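Putative membrane anchored protein (Corynebacterium diphtheriae, PDB 3LSO) is of unknown function, but its predicted signal and transmembrane helix and its all-beta modular build are consistent with a surface protein anchored in the cell membrane. Local coordinates at residues N343-D352 and K388-F396; K100-L111 and T141-L152. One frame throughout, in Å; residues are numbered along the deposited sequence.

From the N terminus, interaction 2 comes first: residues 100-111 run back against residues 141-152, closing a loop of 29 intervening residues, mostly strand, within the DIP2116-like N-terminal domain. There strand 102-104 is laid along the end of strand 132-146, beside the turn into strand 150-167. The chain then passes through the five-stranded sheet of residues 203-285 before interaction 1 opens, where residues 343-352 meet residues 388-396 across a further 35 residues. This second closure joins the link between strands 335-343 and 349-357 to the approach to strand 394-398. The two loops follow in series, neither nested nor crossing, with centres about 67 Å apart.

Interaction 1 of 2, residues N343-D352 and K388-F396; sequences NAPEDVKYID and KPNESYRGF
Asn343 and Ala344 meet Asn390 and Ser392 where an Asx turn, folded into the type I beta turn Asn390-Tyr393, packs against the link between strands 335-343 and 349-357 of the C-terminal beta region. The link itself bends through a type II turn, Pro345-Val348.

Three hydrogen bonds cross the contact. The backbone N of Asn390 donates to Asn343 OD1 at 2.9 Å, reaching it from slightly off the carbonyl plane. Asn343 ND2 is held by Gln430 of strand 425-435, and both ends of this buried amide are thus engaged. Asn390 ND2 in turn gives a nearly straight bond (171°) to Ala344 O at 3.0 Å, with the acceptor lying in its amide plane. Ser392 OG, set between its own backbone N and carbonyl carbon (chi1 66°), accepts from Ala344 N at 2.9 Å.

Within the Asx turn, Asn390 OD1 receives both Ser392 N and Ser392 OG in its carbonyl plane. The serine hydroxyl thus accepts from Ala344 N and donates to Asn390 OD1, while that one amide spans the turn and the neighbouring link.

Apolar and aromatic packing flanks this polar patch. Ala344 CB lies against Ser392 CB at 3.7 Å, and Asn343 CB approaches Tyr393 CD1 at 3.9 Å; the hydroxyl of Tyr393 bonds to Glu339. On the far side of Ser392, Tyr350 presents one ring face to Arg394, while its hydroxyl bonds to Gly355 N. The arginine bends at chi2, bringing its guanidinium back to the turn, where NH1 donates to Glu391 O and Tyr393 O. Its aliphatic part makes a CH-pi contact: Arg394 CG stands 3.7 Å from the centroid of the Tyr350 ring, 8° off the normal.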
loop_
_atom_site.group_PDB
_atom_site.type_symbol
_atom_site.label_atom_id
_atom_site.label_comp_id
_atom_site.label_asym_id
_atom_site.label_seq_id
_atom_site.Cartn_x
_atom_site.Cartn_y
_atom_site.Cartn_z
ATOM N N ASN B 343 6.865 -36.299 -2.001
ATOM C CA ASN B 343 5.504 -36.814 -1.773
ATOM C C ASN B 343 4.500 -35.846 -2.387
ATOM O O ASN B 343 4.392 -34.684 -1.976
ATOM C CB ASN B 343 5.224 -36.952 -0.271
ATOM C CG ASN B 343 3.858 -37.605 0.037
ATOM O OD1 ASN B 343 3.629 -38.764 -0.282
ATOM N ND2 ASN B 343 2.982 -36.875 0.694
ATOM N N ALA B 344 3.748 -36.322 -3.366
ATOM C CA ALA B 344 2.953 -35.427 -4.190
ATOM C C ALA B 344 1.559 -35.274 -3.620
ATOM O O ALA B 344 1.114 -36.138 -2.871
ATOM C CB ALA B 344 2.903 -35.983 -5.606
ATOM N N PRO B 345 0.846 -34.196 -3.973
ATOM C CA PRO B 345 -0.547 -34.163 -3.614
ATOM C C PRO B 345 -1.188 -35.482 -3.939
ATOM O O PRO B 345 -0.802 -36.169 -4.886
ATOM C CB PRO B 345 -1.117 -33.125 -4.558
ATOM C CG PRO B 345 -0.022 -32.187 -4.748
ATOM C CD PRO B 345 1.222 -33.018 -4.765
ATOM N N GLU B 346 -2.173 -35.836 -3.140
ATOM C CA GLU B 346 -2.983 -37.011 -3.379
ATOM C C GLU B 346 -3.552 -36.967 -4.812
ATOM O O GLU B 346 -4.031 -35.929 -5.266
ATOM C CB GLU B 346 -4.102 -37.020 -2.329
ATOM C CG GLU B 346 -4.642 -38.387 -1.920
ATOM C CD GLU B 346 -6.020 -38.283 -1.200
ATOM O OE1 GLU B 346 -6.163 -37.481 -0.220
ATOM O OE2 GLU B 346 -6.959 -39.014 -1.615
ATOM N N ASP B 347 -3.469 -38.104 -5.498
ATOM C CA ASP B 347 -3.926 -38.308 -6.887
ATOM C C ASP B 347 -2.877 -38.042 -7.942
ATOM O O ASP B 347 -3.038 -38.519 -9.072
ATOM C CB ASP B 347 -5.224 -37.550 -7.241
ATOM C CG ASP B 347 -6.462 -38.204 -6.642
ATOM O OD1 ASP B 347 -6.337 -39.316 -6.058
ATOM O OD2 ASP B 347 -7.570 -37.613 -6.743
ATOM N N VAL B 348 -1.843 -37.262 -7.607
ATOM C CA VAL B 348 -0.800 -36.929 -8.572
ATOM C C VAL B 348 0.130 -38.146 -8.766
ATOM O O VAL B 348 0.578 -38.746 -7.780
ATOM C CB VAL B 348 -0.032 -35.659 -8.156
ATOM C CG1 VAL B 348 1.135 -35.405 -9.073
ATOM C CG2 VAL B 348 -0.951 -34.472 -8.172
ATOM N N LYS B 349 0.406 -38.516 -10.022
ATOM C CA LYS B 349 1.133 -39.766 -10.303
ATOM C C LYS B 349 2.628 -39.550 -10.548
ATOM O O LYS B 349 3.018 -38.701 -11.351
ATOM C CB LYS B 349 0.549 -40.492 -11.518
ATOM C CG LYS B 349 -0.779 -41.229 -11.306
ATOM C CD LYS B 349 -1.353 -41.647 -12.698
ATOM C CE LYS B 349 -2.730 -42.354 -12.605
ATOM N NZ LYS B 349 -3.884 -41.386 -12.549
ATOM N N TYR B 350 3.463 -40.327 -9.875
ATOM C CA TYR B 350 4.887 -40.281 -10.118
ATOM C C TYR B 350 5.182 -40.966 -11.450
ATOM O O TYR B 350 4.656 -42.049 -11.710
ATOM C CB TYR B 350 5.603 -40.967 -8.962
ATOM C CG TYR B 350 7.026 -41.375 -9.221
ATOM C CD1 TYR B 350 8.104 -40.490 -9.002
ATOM C CD2 TYR B 350 7.317 -42.677 -9.641
ATOM C CE1 TYR B 350 9.428 -40.893 -9.220
ATOM C CE2 TYR B 350 8.641 -43.090 -9.857
ATOM C CZ TYR B 350 9.679 -42.200 -9.651
ATOM O OH TYR B 350 10.943 -42.668 -9.887
ATOM N N ILE B 351 5.988 -40.327 -12.300
ATOM C CA ILE B 351 6.392 -40.932 -13.554
ATOM C C ILE B 351 7.566 -41.913 -13.340
ATOM O O ILE B 351 8.657 -41.499 -12.928
ATOM C CB ILE B 351 6.856 -39.884 -14.590
ATOM C CG1 ILE B 351 5.871 -38.718 -14.761
ATOM C CG2 ILE B 351 7.188 -40.563 -15.931
ATOM C CD1 ILE B 351 4.574 -39.124 -15.233
ATOM N N ASP B 352 7.363 -43.197 -13.654
ATOM C CA ASP B 352 8.417 -44.189 -13.443
ATOM C C ASP B 352 9.716 -43.779 -14.088
ATOM O O ASP B 352 9.745 -43.325 -15.245
ATOM C CB ASP B 352 8.011 -45.569 -13.947
ATOM C CG ASP B 352 6.720 -46.064 -13.299
ATOM O OD1 ASP B 352 6.226 -45.403 -12.345
ATOM O OD2 ASP B 352 6.188 -47.110 -13.736
ATOM N N LYS B 388 1.282 -40.629 6.796
ATOM C CA LYS B 388 2.101 -41.512 5.927
ATOM C C LYS B 388 2.241 -40.957 4.522
ATOM O O LYS B 388 1.308 -40.328 4.003
ATOM C CB LYS B 388 1.483 -42.923 5.812
ATOM C CG LYS B 388 1.339 -43.663 7.127
ATOM C CD LYS B 388 0.216 -44.714 7.110
ATOM C CE LYS B 388 -0.057 -45.335 8.518
ATOM N NZ LYS B 388 -1.053 -44.580 9.341
ATOM N N PRO B 389 3.376 -41.244 3.865
ATOM C CA PRO B 389 3.527 -40.926 2.436
ATOM C C PRO B 389 2.456 -41.660 1.635
ATOM O O PRO B 389 1.970 -42.692 2.096
ATOM C CB PRO B 389 4.896 -41.507 2.078
ATOM C CG PRO B 389 5.546 -41.877 3.417
ATOM C CD PRO B 389 4.436 -42.142 4.352
ATOM N N ASN B 390 2.082 -41.146 0.464
ATOM C CA ASN B 390 1.109 -41.832 -0.379
ATOM C C ASN B 390 1.780 -42.551 -1.558
ATOM O O ASN B 390 3.007 -42.609 -1.638
ATOM C CB ASN B 390 0.023 -40.860 -0.846
ATOM C CG ASN B 390 0.591 -39.687 -1.614
ATOM O OD1 ASN B 390 1.375 -39.865 -2.575
ATOM N ND2 ASN B 390 0.212 -38.475 -1.203
ATOM N N GLU B 391 0.972 -43.082 -2.477
ATOM C CA GLU B 391 1.478 -43.885 -3.598
ATOM C C GLU B 391 2.522 -43.174 -4.464
ATOM O O GLU B 391 3.284 -43.819 -5.159
ATOM C CB GLU B 391 0.315 -44.379 -4.476
ATOM C CG GLU B 391 -0.697 -45.283 -3.731
ATOM C CD GLU B 391 -2.150 -45.287 -4.350
ATOM O OE1 GLU B 391 -2.620 -44.248 -4.908
ATOM O OE2 GLU B 391 -2.834 -46.349 -4.249
ATOM N N SER B 392 2.560 -41.849 -4.436
ATOM C CA SER B 392 3.491 -41.117 -5.277
ATOM C C SER B 392 4.914 -41.101 -4.717
ATOM O O SER B 392 5.857 -40.820 -5.427
ATOM C CB SER B 392 3.017 -39.682 -5.438
ATOM O OG SER B 392 3.061 -38.975 -4.200
ATOM N N TYR B 393 5.069 -41.371 -3.432
ATOM C CA TYR B 393 6.344 -41.171 -2.783
ATOM C C TYR B 393 7.302 -42.262 -3.176
ATOM O O TYR B 393 6.901 -43.450 -3.232
ATOM C CB TYR B 393 6.151 -41.228 -1.285
ATOM C CG TYR B 393 7.402 -41.065 -0.486
ATOM C CD1 TYR B 393 7.893 -39.792 -0.195
ATOM C CD2 TYR B 393 8.077 -42.178 0.021
ATOM C CE1 TYR B 393 9.033 -39.631 0.576
ATOM C CE2 TYR B 393 9.226 -42.026 0.785
ATOM C CZ TYR B 393 9.693 -40.749 1.063
ATOM O OH TYR B 393 10.815 -40.574 1.820
ATOM N N ARG B 394 8.549 -41.864 -3.428
ATOM C CA ARG B 394 9.624 -42.785 -3.673
ATOM C C ARG B 394 10.780 -42.260 -2.872
ATOM O O ARG B 394 11.253 -41.145 -3.143
ATOM C CB ARG B 394 10.025 -42.790 -5.136
ATOM C CG ARG B 394 8.924 -43.210 -6.110
ATOM C CD ARG B 394 8.594 -44.673 -5.974
ATOM N NE ARG B 394 7.652 -45.072 -6.993
ATOM C CZ ARG B 394 6.335 -44.910 -6.909
ATOM N NH1 ARG B 394 5.778 -44.334 -5.834
ATOM N NH2 ARG B 394 5.576 -45.321 -7.921
ATOM N N GLY B 395 11.244 -43.061 -1.897
ATOM C CA GLY B 395 12.305 -42.648 -0.977
ATOM C C GLY B 395 13.656 -43.309 -1.197
ATOM O O GLY B 395 13.764 -44.536 -1.294
ATOM N N PHE B 396 14.689 -42.487 -1.212
ATOM C CA PHE B 396 16.015 -42.881 -1.664
ATOM C C PHE B 396 17.018 -42.853 -0.546
ATOM O O PHE B 396 16.975 -41.962 0.303
ATOM C CB PHE B 396 16.468 -41.885 -2.719
ATOM C CG PHE B 396 15.656 -41.937 -3.990
ATOM C CD1 PHE B 396 16.078 -42.731 -5.071
ATOM C CD2 PHE B 396 14.485 -41.174 -4.118
ATOM C CE1 PHE B 396 15.336 -42.770 -6.261
ATOM C CE2 PHE B 396 13.740 -41.196 -5.297
ATOM C CZ PHE B 396 14.166 -41.994 -6.387
#

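Interaction 2 of 2, residues K100-L111 and T141-L152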
loop_
_atom_site.group_PDB
_atom_site.type_symbol
_atom_site.label_atom_id
_atom_site.label_comp_id
_atom_site.label_asym_id
_atom_site.label_seq_id
_atom_site.Cartn_x
_atom_site.Cartn_y
_atom_site.Cartn_z
ATOM N N LYS B 100 -10.265 25.245 -7.838
ATOM C CA LYS B 100 -11.481 24.890 -7.104
ATOM C C LYS B 100 -11.387 23.612 -6.260
ATOM O O LYS B 100 -12.406 23.111 -5.810
ATOM C CB LYS B 100 -12.693 24.856 -8.066
ATOM C CG LYS B 100 -13.306 26.252 -8.330
ATOM C CD LYS B 100 -13.884 26.415 -9.739
ATOM C CE LYS B 100 -13.830 27.892 -10.188
ATOM N NZ LYS B 100 -14.440 28.127 -11.532
ATOM N N ASN B 101 -10.170 23.123 -6.012
ATOM C CA ASN B 101 -9.952 21.829 -5.338
ATOM C C ASN B 101 -9.540 21.961 -3.860
ATOM O O ASN B 101 -9.013 21.019 -3.247
ATOM C CB ASN B 101 -8.906 21.039 -6.138
ATOM C CG ASN B 101 -8.757 19.581 -5.691
ATOM O OD1 ASN B 101 -9.659 18.974 -5.089
ATOM N ND2 ASN B 101 -7.597 19.005 -6.010
ATOM N N VAL B 102 -9.804 23.125 -3.281
ATOM C CA VAL B 102 -9.291 23.442 -1.954
ATOM C C VAL B 102 -10.266 24.326 -1.153
ATOM O O VAL B 102 -11.006 25.135 -1.724
ATOM C CB VAL B 102 -7.912 24.131 -2.074
ATOM C CG1 VAL B 102 -8.093 25.606 -2.256
ATOM C CG2 VAL B 102 -7.048 23.868 -0.869
ATOM N N LYS B 103 -10.266 24.143 0.166
ATOM C CA LYS B 103 -11.030 24.987 1.079
ATOM C C LYS B 103 -10.198 25.313 2.344
ATOM O O LYS B 103 -9.226 24.614 2.661
ATOM C CB LYS B 103 -12.386 24.343 1.419
ATOM C CG LYS B 103 -12.335 23.245 2.463
ATOM C CD LYS B 103 -13.664 22.513 2.579
ATOM C CE LYS B 103 -13.827 21.852 3.956
ATOM N NZ LYS B 103 -14.610 20.582 3.882
ATOM N N LEU B 104 -10.571 26.386 3.042
ATOM C CA LEU B 104 -9.922 26.784 4.299
ATOM C C LEU B 104 -10.285 25.846 5.438
ATOM O O LEU B 104 -11.434 25.419 5.556
ATOM C CB LEU B 104 -10.332 28.209 4.676
ATOM C CG LEU B 104 -10.076 29.265 3.601
ATOM C CD1 LEU B 104 -10.995 30.481 3.725
ATOM C CD2 LEU B 104 -8.639 29.692 3.651
ATOM N N ASP B 105 -9.307 25.542 6.282
ATOM C CA ASP B 105 -9.552 24.740 7.467
ATOM C C ASP B 105 -9.666 25.634 8.712
ATOM O O ASP B 105 -8.651 26.053 9.269
ATOM C CB ASP B 105 -8.448 23.691 7.641
ATOM C CG ASP B 105 -8.889 22.508 8.501
ATOM O OD1 ASP B 105 -10.091 22.426 8.865
ATOM O OD2 ASP B 105 -8.032 21.649 8.813
ATOM N N GLY B 106 -10.896 25.934 9.138
ATOM C CA GLY B 106 -11.135 26.791 10.309
ATOM C C GLY B 106 -11.321 28.268 9.969
ATOM O O GLY B 106 -10.943 28.722 8.875
ATOM N N ASN B 107 -11.905 29.027 10.894
ATOM C CA ASN B 107 -12.126 30.452 10.644
ATOM C C ASN B 107 -10.891 31.303 10.941
ATOM O O ASN B 107 -10.592 31.637 12.091
ATOM C CB ASN B 107 -13.381 30.992 11.353
ATOM C CG ASN B 107 -14.661 30.784 10.536
ATOM O OD1 ASN B 107 -14.669 30.947 9.307
ATOM N ND2 ASN B 107 -15.754 30.430 11.225
ATOM N N GLN B 108 -10.192 31.652 9.873
ATOM C CA GLN B 108 -8.905 32.303 9.972
ATOM C C GLN B 108 -9.083 33.771 9.670
ATOM O O GLN B 108 -9.729 34.126 8.681
ATOM C CB GLN B 108 -7.926 31.681 8.984
ATOM C CG GLN B 108 -7.033 30.592 9.567
ATOM C CD GLN B 108 -6.647 29.552 8.516
ATOM O OE1 GLN B 108 -7.456 28.701 8.156
ATOM N NE2 GLN B 108 -5.415 29.623 8.019
ATOM N N PRO B 109 -8.526 34.632 10.539
ATOM C CA PRO B 109 -8.661 36.075 10.391
ATOM C C PRO B 109 -8.123 36.560 9.056
ATOM O O PRO B 109 -7.076 36.086 8.602
ATOM C CB PRO B 109 -7.838 36.636 11.554
ATOM C CG PRO B 109 -7.136 35.456 12.174
ATOM C CD PRO B 109 -7.911 34.259 11.826
ATOM N N GLY B 110 -8.868 37.463 8.424
ATOM C CA GLY B 110 -8.498 38.086 7.162
ATOM C C GLY B 110 -8.317 37.183 5.950
ATOM O O GLY B 110 -7.778 37.620 4.946
ATOM N N LEU B 111 -8.746 35.931 6.015
ATOM C CA LEU B 111 -8.697 35.086 4.829
ATOM C C LEU B 111 -10.082 34.685 4.339
ATOM O O LEU B 111 -11.005 34.433 5.138
ATOM C CB LEU B 111 -7.823 33.848 5.045
ATOM C CG LEU B 111 -6.521 34.014 5.833
ATOM C CD1 LEU B 111 -5.831 32.679 5.978
ATOM C CD2 LEU B 111 -5.585 34.994 5.191
ATOM N N THR B 141 0.576 32.367 7.682
ATOM C CA THR B 141 0.275 30.943 7.693
ATOM C C THR B 141 -1.157 30.717 7.264
ATOM O O THR B 141 -2.079 31.148 7.950
ATOM C CB THR B 141 0.438 30.330 9.099
ATOM O OG1 THR B 141 1.550 30.940 9.772
ATOM C CG2 THR B 141 0.648 28.824 8.997
ATOM N N VAL B 142 -1.338 30.038 6.138
ATOM C CA VAL B 142 -2.673 29.650 5.692
ATOM C C VAL B 142 -2.900 28.162 5.906
ATOM O O VAL B 142 -2.097 27.337 5.472
ATOM C CB VAL B 142 -2.908 29.954 4.194
ATOM C CG1 VAL B 142 -4.328 29.612 3.812
ATOM C CG2 VAL B 142 -2.609 31.414 3.863
ATOM N N ARG B 143 -3.995 27.806 6.559
ATOM C CA ARG B 143 -4.356 26.398 6.671
ATOM C C ARG B 143 -5.416 26.008 5.642
ATOM O O ARG B 143 -6.468 26.631 5.530
ATOM C CB ARG B 143 -4.810 26.065 8.084
ATOM C CG ARG B 143 -4.896 24.578 8.356
ATOM C CD ARG B 143 -4.949 24.301 9.835
ATOM N NE ARG B 143 -4.970 22.862 10.086
ATOM C CZ ARG B 143 -3.894 22.070 10.093
ATOM N NH1 ARG B 143 -2.680 22.575 9.856
ATOM N NH2 ARG B 143 -4.034 20.768 10.329
ATOM N N LEU B 144 -5.122 24.965 4.885
ATOM C CA LEU B 144 -6.026 24.490 3.859
ATOM C C LEU B 144 -6.163 22.977 3.949
ATOM O O LEU B 144 -5.304 22.293 4.519
ATOM C CB LEU B 144 -5.476 24.861 2.485
ATOM C CG LEU B 144 -5.042 26.311 2.188
ATOM C CD1 LEU B 144 -4.041 26.359 1.048
ATOM C CD2 LEU B 144 -6.234 27.192 1.880
ATOM N N GLN B 145 -7.253 22.457 3.393
ATOM C CA GLN B 145 -7.318 21.044 3.043
ATOM C C GLN B 145 -7.793 20.877 1.600
ATOM O O GLN B 145 -8.575 21.690 1.093
ATOM C CB GLN B 145 -8.183 20.252 4.029
ATOM C CG GLN B 145 -9.564 20.828 4.286
ATOM C CD GLN B 145 -10.392 19.950 5.217
ATOM O OE1 GLN B 145 -10.072 19.807 6.402
ATOM N NE2 GLN B 145 -11.469 19.363 4.685
ATOM N N ALA B 146 -7.294 19.837 0.935
ATOM C CA ALA B 146 -7.721 19.522 -0.418
ATOM C C ALA B 146 -8.972 18.657 -0.367
ATOM O O ALA B 146 -9.160 17.885 0.573
ATOM C CB ALA B 146 -6.633 18.830 -1.146
ATOM N N LEU B 147 -9.831 18.792 -1.374
ATOM C CA LEU B 147 -11.157 18.182 -1.324
ATOM C C LEU B 147 -11.138 16.766 -1.850
ATOM O O LEU B 147 -11.610 15.842 -1.180
ATOM C CB LEU B 147 -12.170 19.008 -2.114
ATOM C CG LEU B 147 -12.155 20.526 -1.928
ATOM C CD1 LEU B 147 -13.264 21.172 -2.734
ATOM C CD2 LEU B 147 -12.266 20.887 -0.475
ATOM N N THR B 148 -10.594 16.607 -3.056
ATOM C CA THR B 148 -10.467 15.297 -3.707
ATOM C C THR B 148 -9.070 15.161 -4.306
ATOM O O THR B 148 -8.428 16.169 -4.627
ATOM C CB THR B 148 -11.527 15.109 -4.816
ATOM O OG1 THR B 148 -11.474 16.210 -5.729
ATOM C CG2 THR B 148 -12.936 15.023 -4.220
ATOM N N GLU B 149 -8.609 13.923 -4.452
ATOM C CA GLU B 149 -7.250 13.622 -4.931
ATOM C C GLU B 149 -6.896 14.315 -6.250
ATOM O O GLU B 149 -7.777 14.645 -7.043
ATOM C CB GLU B 149 -7.050 12.101 -5.069
ATOM C CG GLU B 149 -7.805 11.463 -6.247
ATOM C CD GLU B 149 -7.562 9.959 -6.403
ATOM O OE1 GLU B 149 -6.992 9.324 -5.485
ATOM O OE2 GLU B 149 -7.946 9.402 -7.462
ATOM N N GLY B 150 -5.606 14.528 -6.481
ATOM C CA GLY B 150 -5.158 15.184 -7.701
ATOM C C GLY B 150 -3.984 16.130 -7.530
ATOM O O GLY B 150 -2.960 15.776 -6.938
ATOM N N THR B 151 -4.133 17.337 -8.067
ATOM C CA THR B 151 -3.034 18.296 -8.121
ATOM C C THR B 151 -3.520 19.685 -7.755
ATOM O O THR B 151 -4.621 20.080 -8.128
ATOM C CB THR B 151 -2.401 18.350 -9.538
ATOM O OG1 THR B 151 -2.140 17.023 -10.004
ATOM C CG2 THR B 151 -1.091 19.130 -9.526
ATOM N N LEU B 152 -2.694 20.417 -7.018
ATOM C CA LEU B 152 -2.988 21.797 -6.660
ATOM C C LEU B 152 -1.979 22.691 -7.325
ATOM O O LEU B 152 -0.772 22.445 -7.217
ATOM C CB LEU B 152 -2.916 21.987 -5.155
ATOM C CG LEU B 152 -4.065 21.301 -4.443
ATOM C CD1 LEU B 152 -3.964 21.534 -2.951
ATOM C CD2 LEU B 152 -5.381 21.814 -4.984
#
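Lys103 and Gln145 form the antiparallel hydrogen-bonded pair at the middle of this contact, Lys103 N donating to Gln145 O at 3.1 Å and Gln145 N to Lys103 O at 3.0 Å. Their side chains run side by side on one face, with Leu147 CD2 against Lys103 CD. Beyond them, Asp105 N bonds to Arg143 O, and Asp105 OD2 makes a long salt bridge with Arg143 NE at 3.5 Å. Val102 and Ala146 turn to the other face, where Val102 CG2 meets Leu144 CB at 3.8 Å. The side chains of the next pair, Leu104 and Leu144, diverge at their CB atoms, yet Leu104 CD2 still comes to 3.9 Å from Leu144 CD2.

At the other end, Leu147 N bonds to Asn101 O, while the Asn101 amide, its CG anti to the backbone N (chi1 -170°), reaches the Thr148 backbone: Thr148 N donates to OD1 and ND2 to Thr148 O, both 3.3 Å. Leu152 CD2 packs crosswise against Asn101 CB.

Farther out, Asp66 holds Arg143 NH1 in a second salt bridge, and Leu113 backs Val102 and Leu104. Strand 64-77 pairs with the opposite edge of strand 132-146, making 141-146 the middle member of a three-stranded antiparallel beta-sheet segment in the N-terminal domain.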